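Local atomic coordinates of oxidoreductase, putative (Neosartorya fumigata, PDB entry 6SKX), a protein that probably catalyses the NADPH-dependent reductive amination of carbonyl compounds to amines, as a fungal reductive aminase with an NADP-binding Rossmann domain. Residues A17-E22 with L147-K152; S2-F7 with Y25-W30. All coordinates share one frame; numbering follows the deposited sequence.

Interaction 1 of 2, residues A17-E22 with L147-K152; sequences ASRFLE and LSVLAK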
loop_
_atom_site.group_PDB
_atom_site.type_symbol
_atom_site.label_atom_id
_atom_site.label_comp_id
_atom_site.label_asym_id
_atom_site.label_seq_id
_atom_site.Cartn_x
_atom_site.Cartn_y
_atom_site.Cartn_z
ATOM N N ALA A 17 3.487 -26.114 15.165
ATOM C CA ALA A 17 3.687 -27.484 15.677
ATOM C C ALA A 17 4.381 -28.366 14.623
ATOM O O ALA A 17 5.367 -29.034 14.997
ATOM C CB ALA A 17 2.353 -28.034 16.124
ATOM N N SER A 18 3.917 -28.351 13.363
ATOM C CA SER A 18 4.552 -29.065 12.210
ATOM C C SER A 18 6.038 -28.779 12.183
ATOM O O SER A 18 6.841 -29.743 12.123
ATOM C CB SER A 18 4.015 -28.713 10.854
ATOM O OG SER A 18 2.811 -29.394 10.649
ATOM N N ARG A 19 6.356 -27.501 12.195
ATOM C CA ARG A 19 7.758 -27.024 12.127
ATOM C C ARG A 19 8.571 -27.542 13.327
ATOM O O ARG A 19 9.673 -28.092 13.104
ATOM C CB ARG A 19 7.729 -25.499 12.024
ATOM C CG ARG A 19 9.084 -24.897 11.752
ATOM C CD ARG A 19 9.734 -25.444 10.499
ATOM N NE ARG A 19 11.087 -24.926 10.574
ATOM C CZ ARG A 19 12.137 -25.394 9.922
ATOM N NH1 ARG A 19 12.020 -26.416 9.089
ATOM N NH2 ARG A 19 13.310 -24.822 10.122
ATOM N N PHE A 20 8.068 -27.452 14.568
ATOM C CA PHE A 20 8.813 -28.029 15.728
ATOM C C PHE A 20 9.025 -29.536 15.529
ATOM O O PHE A 20 10.127 -30.038 15.832
ATOM C CB PHE A 20 8.143 -27.706 17.070
ATOM C CG PHE A 20 8.471 -26.331 17.588
ATOM C CD1 PHE A 20 9.782 -25.966 17.840
ATOM C CD2 PHE A 20 7.483 -25.376 17.766
ATOM C CE1 PHE A 20 10.092 -24.687 18.277
ATOM C CE2 PHE A 20 7.795 -24.096 18.196
ATOM C CZ PHE A 20 9.102 -23.764 18.474
ATOM N N LEU A 21 8.040 -30.249 14.994
ATOM C CA LEU A 21 8.127 -31.725 14.758
ATOM C C LEU A 21 9.134 -32.045 13.627
ATOM O O LEU A 21 9.864 -32.977 13.791
ATOM C CB LEU A 21 6.738 -32.273 14.405
ATOM C CG LEU A 21 5.763 -32.408 15.569
ATOM C CD1 LEU A 21 4.331 -32.539 15.051
ATOM C CD2 LEU A 21 6.118 -33.623 16.434
ATOM N N GLU A 22 9.199 -31.277 12.540
ATOM C CA GLU A 22 10.230 -31.457 11.474
ATOM C C GLU A 22 11.634 -31.313 12.089
ATOM O O GLU A 22 12.557 -31.977 11.621
ATOM C CB GLU A 22 10.191 -30.392 10.367
ATOM C CG GLU A 22 8.920 -30.317 9.557
ATOM C CD GLU A 22 8.473 -31.655 9.017
ATOM O OE1 GLU A 22 9.348 -32.371 8.472
ATOM O OE2 GLU A 22 7.259 -31.984 9.176
ATOM N N LEU A 147 12.893 -20.709 19.258
ATOM C CA LEU A 147 11.987 -19.829 18.477
ATOM C C LEU A 147 12.563 -19.546 17.071
ATOM O O LEU A 147 11.777 -19.385 16.154
ATOM C CB LEU A 147 11.763 -18.538 19.263
ATOM C CG LEU A 147 10.984 -18.722 20.565
ATOM C CD1 LEU A 147 11.012 -17.448 21.388
ATOM C CD2 LEU A 147 9.565 -19.185 20.307
ATOM N N SER A 148 13.880 -19.547 16.889
ATOM C CA SER A 148 14.511 -19.231 15.585
ATOM C C SER A 148 14.247 -20.348 14.543
ATOM O O SER A 148 14.521 -20.099 13.367
ATOM C CB SER A 148 15.981 -18.920 15.773
ATOM O OG SER A 148 16.698 -20.079 16.186
ATOM N N VAL A 149 13.674 -21.522 14.879
ATOM C CA VAL A 149 13.351 -22.519 13.807
ATOM C C VAL A 149 12.098 -22.053 13.061
ATOM O O VAL A 149 11.880 -22.516 11.940
ATOM C CB VAL A 149 13.201 -23.979 14.288
ATOM C CG1 VAL A 149 14.400 -24.436 15.131
ATOM C CG2 VAL A 149 11.873 -24.246 14.987
ATOM N N LEU A 150 11.311 -21.145 13.638
ATOM C CA LEU A 150 10.041 -20.682 13.025
ATOM C C LEU A 150 10.283 -19.544 12.020
ATOM O O LEU A 150 9.478 -19.416 11.084
ATOM C CB LEU A 150 9.105 -20.166 14.123
ATOM C CG LEU A 150 8.754 -21.134 15.255
ATOM C CD1 LEU A 150 7.863 -20.424 16.269
ATOM C CD2 LEU A 150 8.066 -22.389 14.732
ATOM N N ALA A 151 11.244 -18.660 12.290
ATOM C CA ALA A 151 11.302 -17.301 11.706
ATOM C C ALA A 151 12.484 -16.536 12.277
ATOM O O ALA A 151 12.990 -16.936 13.360
ATOM C CB ALA A 151 10.027 -16.568 12.015
ATOM N N LYS A 152 12.892 -15.474 11.579
ATOM C CA LYS A 152 13.782 -14.432 12.148
ATOM C C LYS A 152 13.136 -13.927 13.444
ATOM O O LYS A 152 11.895 -13.715 13.442
ATOM C CB LYS A 152 14.008 -13.273 11.165
ATOM C CG LYS A 152 15.090 -13.496 10.105
#

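Interaction 2 of 2, residues S2-F7 with Y25-W30; sequences SSVSIF and YKVAVW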
loop_
_atom_site.group_PDB
_atom_site.type_symbol
_atom_site.label_atom_id
_atom_site.label_comp_id
_atom_site.label_asym_id
_atom_site.label_seq_id
_atom_site.Cartn_x
_atom_site.Cartn_y
_atom_site.Cartn_z
ATOM N N SER A 2 15.021 -31.727 22.872
ATOM C CA SER A 2 14.345 -30.707 23.718
ATOM C C SER A 2 12.828 -30.774 23.515
ATOM O O SER A 2 12.393 -31.482 22.627
ATOM C CB SER A 2 14.866 -29.320 23.529
ATOM O OG SER A 2 14.459 -28.492 24.605
ATOM N N SER A 3 12.064 -30.030 24.311
ATOM C CA SER A 3 10.589 -30.116 24.225
ATOM C C SER A 3 9.933 -28.745 24.084
ATOM O O SER A 3 10.599 -27.746 24.273
ATOM C CB SER A 3 10.047 -30.826 25.420
ATOM O OG SER A 3 10.050 -29.968 26.536
ATOM N N VAL A 4 8.639 -28.759 23.786
ATOM C CA VAL A 4 7.792 -27.550 23.636
ATOM C C VAL A 4 6.334 -27.974 23.815
ATOM O O VAL A 4 6.035 -29.118 23.579
ATOM C CB VAL A 4 8.046 -26.879 22.279
ATOM C CG1 VAL A 4 7.314 -27.557 21.143
ATOM C CG2 VAL A 4 7.716 -25.410 22.309
ATOM N N SER A 5 5.478 -27.078 24.276
ATOM C CA SER A 5 4.028 -27.362 24.422
ATOM C C SER A 5 3.248 -26.236 23.745
ATOM O O SER A 5 3.532 -25.077 24.079
ATOM C CB SER A 5 3.670 -27.463 25.888
ATOM O OG SER A 5 2.362 -27.904 26.030
ATOM N N ILE A 6 2.364 -26.540 22.792
ATOM C CA ILE A 6 1.654 -25.524 21.949
ATOM C C ILE A 6 0.183 -25.508 22.370
ATOM O O ILE A 6 -0.427 -26.595 22.455
ATOM C CB ILE A 6 1.737 -25.877 20.453
ATOM C CG1 ILE A 6 3.165 -26.142 19.961
ATOM C CG2 ILE A 6 1.007 -24.850 19.604
ATOM C CD1 ILE A 6 4.036 -24.952 19.982
ATOM N N PHE A 7 -0.397 -24.328 22.519
ATOM C CA PHE A 7 -1.859 -24.156 22.719
ATOM C C PHE A 7 -2.457 -23.527 21.461
ATOM O O PHE A 7 -2.165 -22.302 21.176
ATOM C CB PHE A 7 -2.113 -23.308 23.970
ATOM C CG PHE A 7 -2.096 -24.090 25.267
ATOM C CD1 PHE A 7 -0.910 -24.336 25.935
ATOM C CD2 PHE A 7 -3.270 -24.568 25.832
ATOM C CE1 PHE A 7 -0.896 -25.059 27.122
ATOM C CE2 PHE A 7 -3.251 -25.306 27.010
ATOM C CZ PHE A 7 -2.058 -25.571 27.638
ATOM N N TYR A 25 11.750 -31.903 17.642
ATOM C CA TYR A 25 11.472 -31.540 19.049
ATOM C C TYR A 25 10.392 -32.476 19.591
ATOM O O TYR A 25 9.678 -33.077 18.808
ATOM C CB TYR A 25 10.933 -30.113 19.122
ATOM C CG TYR A 25 11.971 -29.024 19.126
ATOM C CD1 TYR A 25 12.640 -28.669 17.975
ATOM C CD2 TYR A 25 12.278 -28.342 20.283
ATOM C CE1 TYR A 25 13.603 -27.679 17.979
ATOM C CE2 TYR A 25 13.227 -27.340 20.303
ATOM C CZ TYR A 25 13.894 -27.009 19.148
ATOM O OH TYR A 25 14.829 -26.027 19.163
ATOM N N LYS A 26 10.325 -32.620 20.906
ATOM C CA LYS A 26 9.220 -33.369 21.547
ATOM C C LYS A 26 8.094 -32.335 21.642
ATOM O O LYS A 26 8.344 -31.287 22.193
ATOM C CB LYS A 26 9.713 -33.936 22.876
ATOM C CG LYS A 26 8.663 -34.597 23.747
ATOM C CD LYS A 26 9.169 -34.936 25.118
ATOM C CE LYS A 26 8.095 -35.512 26.008
ATOM N NZ LYS A 26 7.368 -34.451 26.733
ATOM N N VAL A 27 6.909 -32.630 21.117
ATOM C CA VAL A 27 5.867 -31.576 20.964
ATOM C C VAL A 27 4.534 -32.074 21.527
ATOM O O VAL A 27 4.040 -33.141 21.089
ATOM C CB VAL A 27 5.706 -31.142 19.497
ATOM C CG1 VAL A 27 4.670 -30.041 19.370
ATOM C CG2 VAL A 27 7.002 -30.681 18.880
ATOM N N ALA A 28 3.999 -31.332 22.493
ATOM C CA ALA A 28 2.643 -31.494 23.058
ATOM C C ALA A 28 1.739 -30.465 22.387
ATOM O O ALA A 28 2.208 -29.346 22.144
ATOM C CB ALA A 28 2.692 -31.271 24.544
ATOM N N VAL A 29 0.497 -30.825 22.086
ATOM C CA VAL A 29 -0.466 -29.899 21.434
ATOM C C VAL A 29 -1.803 -29.917 22.178
ATOM O O VAL A 29 -2.331 -30.985 22.483
ATOM C CB VAL A 29 -0.635 -30.259 19.939
ATOM C CG1 VAL A 29 0.700 -30.198 19.228
ATOM C CG2 VAL A 29 -1.291 -31.618 19.727
ATOM N N TRP A 30 -2.356 -28.742 22.386
ATOM C CA TRP A 30 -3.740 -28.526 22.874
ATOM C C TRP A 30 -4.564 -27.964 21.703
ATOM O O TRP A 30 -4.221 -26.863 21.128
ATOM C CB TRP A 30 -3.735 -27.624 24.125
ATOM C CG TRP A 30 -5.064 -27.480 24.797
ATOM C CD1 TRP A 30 -5.521 -28.185 25.866
ATOM C CD2 TRP A 30 -6.118 -26.570 24.432
ATOM N NE1 TRP A 30 -6.794 -27.791 26.186
ATOM C CE2 TRP A 30 -7.186 -26.796 25.329
ATOM C CE3 TRP A 30 -6.251 -25.561 23.466
ATOM C CZ2 TRP A 30 -8.381 -26.073 25.266
ATOM C CZ3 TRP A 30 -7.438 -24.859 23.387
ATOM C CH2 TRP A 30 -8.489 -25.114 24.279
HETATM O O HOH W 1 6.268 -31.948 25.319
#

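Interaction 1 of 2, residues A17-E22 with L147-K152
Arg19 holds CG anti to its backbone N (chi1 -172°) and bends at chi2 (57°), and its guanidinium reaches the carbonyl of Val149. On the next residue, Phe20 has CG anti to its carbonyl carbon, and its ring meets Val149 and Leu150. NE and NH2 of Arg19 both bond to Val149 O. NE to Val149 O is the shorter bond, at 2.9 Å and nearly straight. It comes from above the carbonyl plane. NH2 to Val149 O is longer, 3.3 Å, and more bent, but lies in that plane on a lone pair. The oxygen sits in the guanidinium plane, at its edge. This double bond to one acceptor ties the loop to the helix through hydrogen bonds, and Arg19 NH2 also makes a salt bridge with Glu23. Nearer the backbone, the aliphatic part of Arg19 runs antiparallel past the Leu150 side chain, with Arg19 CG 4.0 Å from Leu150 CD2. Leu150 CD2 also lies over one face of the Phe20 ring in a CH-pi contact, 4.3 Å from the ring centroid. Val149 CG2 approaches the ring obliquely, 3.8 Å from Phe20 CE1. The Phe20 ring is buried. The contact joins helix 11-22, the first helix of the Rossmann fold, to the loop between helix 137-147 and strand 152-155 of the same NAD-binding domain.

Interaction 2 of 2, residues S2-F7 with Y25-W30
Strands 3-7 and 26-30 run parallel at 15°, their axes 4.7 Å apart, and five backbone hydrogen bonds join them from Lys26 N to Ser2 O through Trp30 N to Ile6 O. Ser3, Ser5 and Phe7 share one sheet face with Lys26, Ala28 and Trp30; Val4 and Ile6 share the other with Val27 and Val29. Phe7 CD2 lies 3.3 Å above one face of the Trp30 indole, toward its rim. Phe7 CD2 is also 3.5 Å from Trp30 CB. The Phe7 ring and the five-membered ring of Trp30 are tilted by 30° and displaced, with little overlap. Trp30 CG stands anti to its backbone N (chi1 -173°), and from there the indole extends away from strand 3-7. On the other face the Val4 and Val27 side chains are neighbours, with Val4 CG1 3.9 Å from Val27 CG2. Ser5 OG touches Ala28 CB at 3.7 Å and is hydrogen-bonded to Gly54 O. A water accepts from Lys26 NZ and donates a weak bond to Val4 O. Strand 60-63 pairs with the far edge of strand 3-7, and strand 46-47 with that of 26-30. Phe20 of helix 11-22 packs on Val4 and Ile6, while Thr74 of helix 68-75 touches both Phe7 and Trp30.

From the N terminus the chain runs through strand 3-7, helix 11-22 and strand 26-30. Interaction 2 closes this first beta-alpha-beta unit, a short right-handed crossover of the Rossmann fold. Interaction 1 starts on the helix inside that unit and closes a much longer loop, reaching the 147-152 segment, which leads into strand 152-155, an outermost strand of the sheet. The two contacts therefore cross along the chain. They also touch. Phe20 O probably accepts a hydrogen bond from Tyr25 N, and the Phe20 and Leu21 side chains pack on Val27. Helix 11-22 thus packs on the strands of interaction 2 and on the loop of interaction 1, all within the NAD-binding domain.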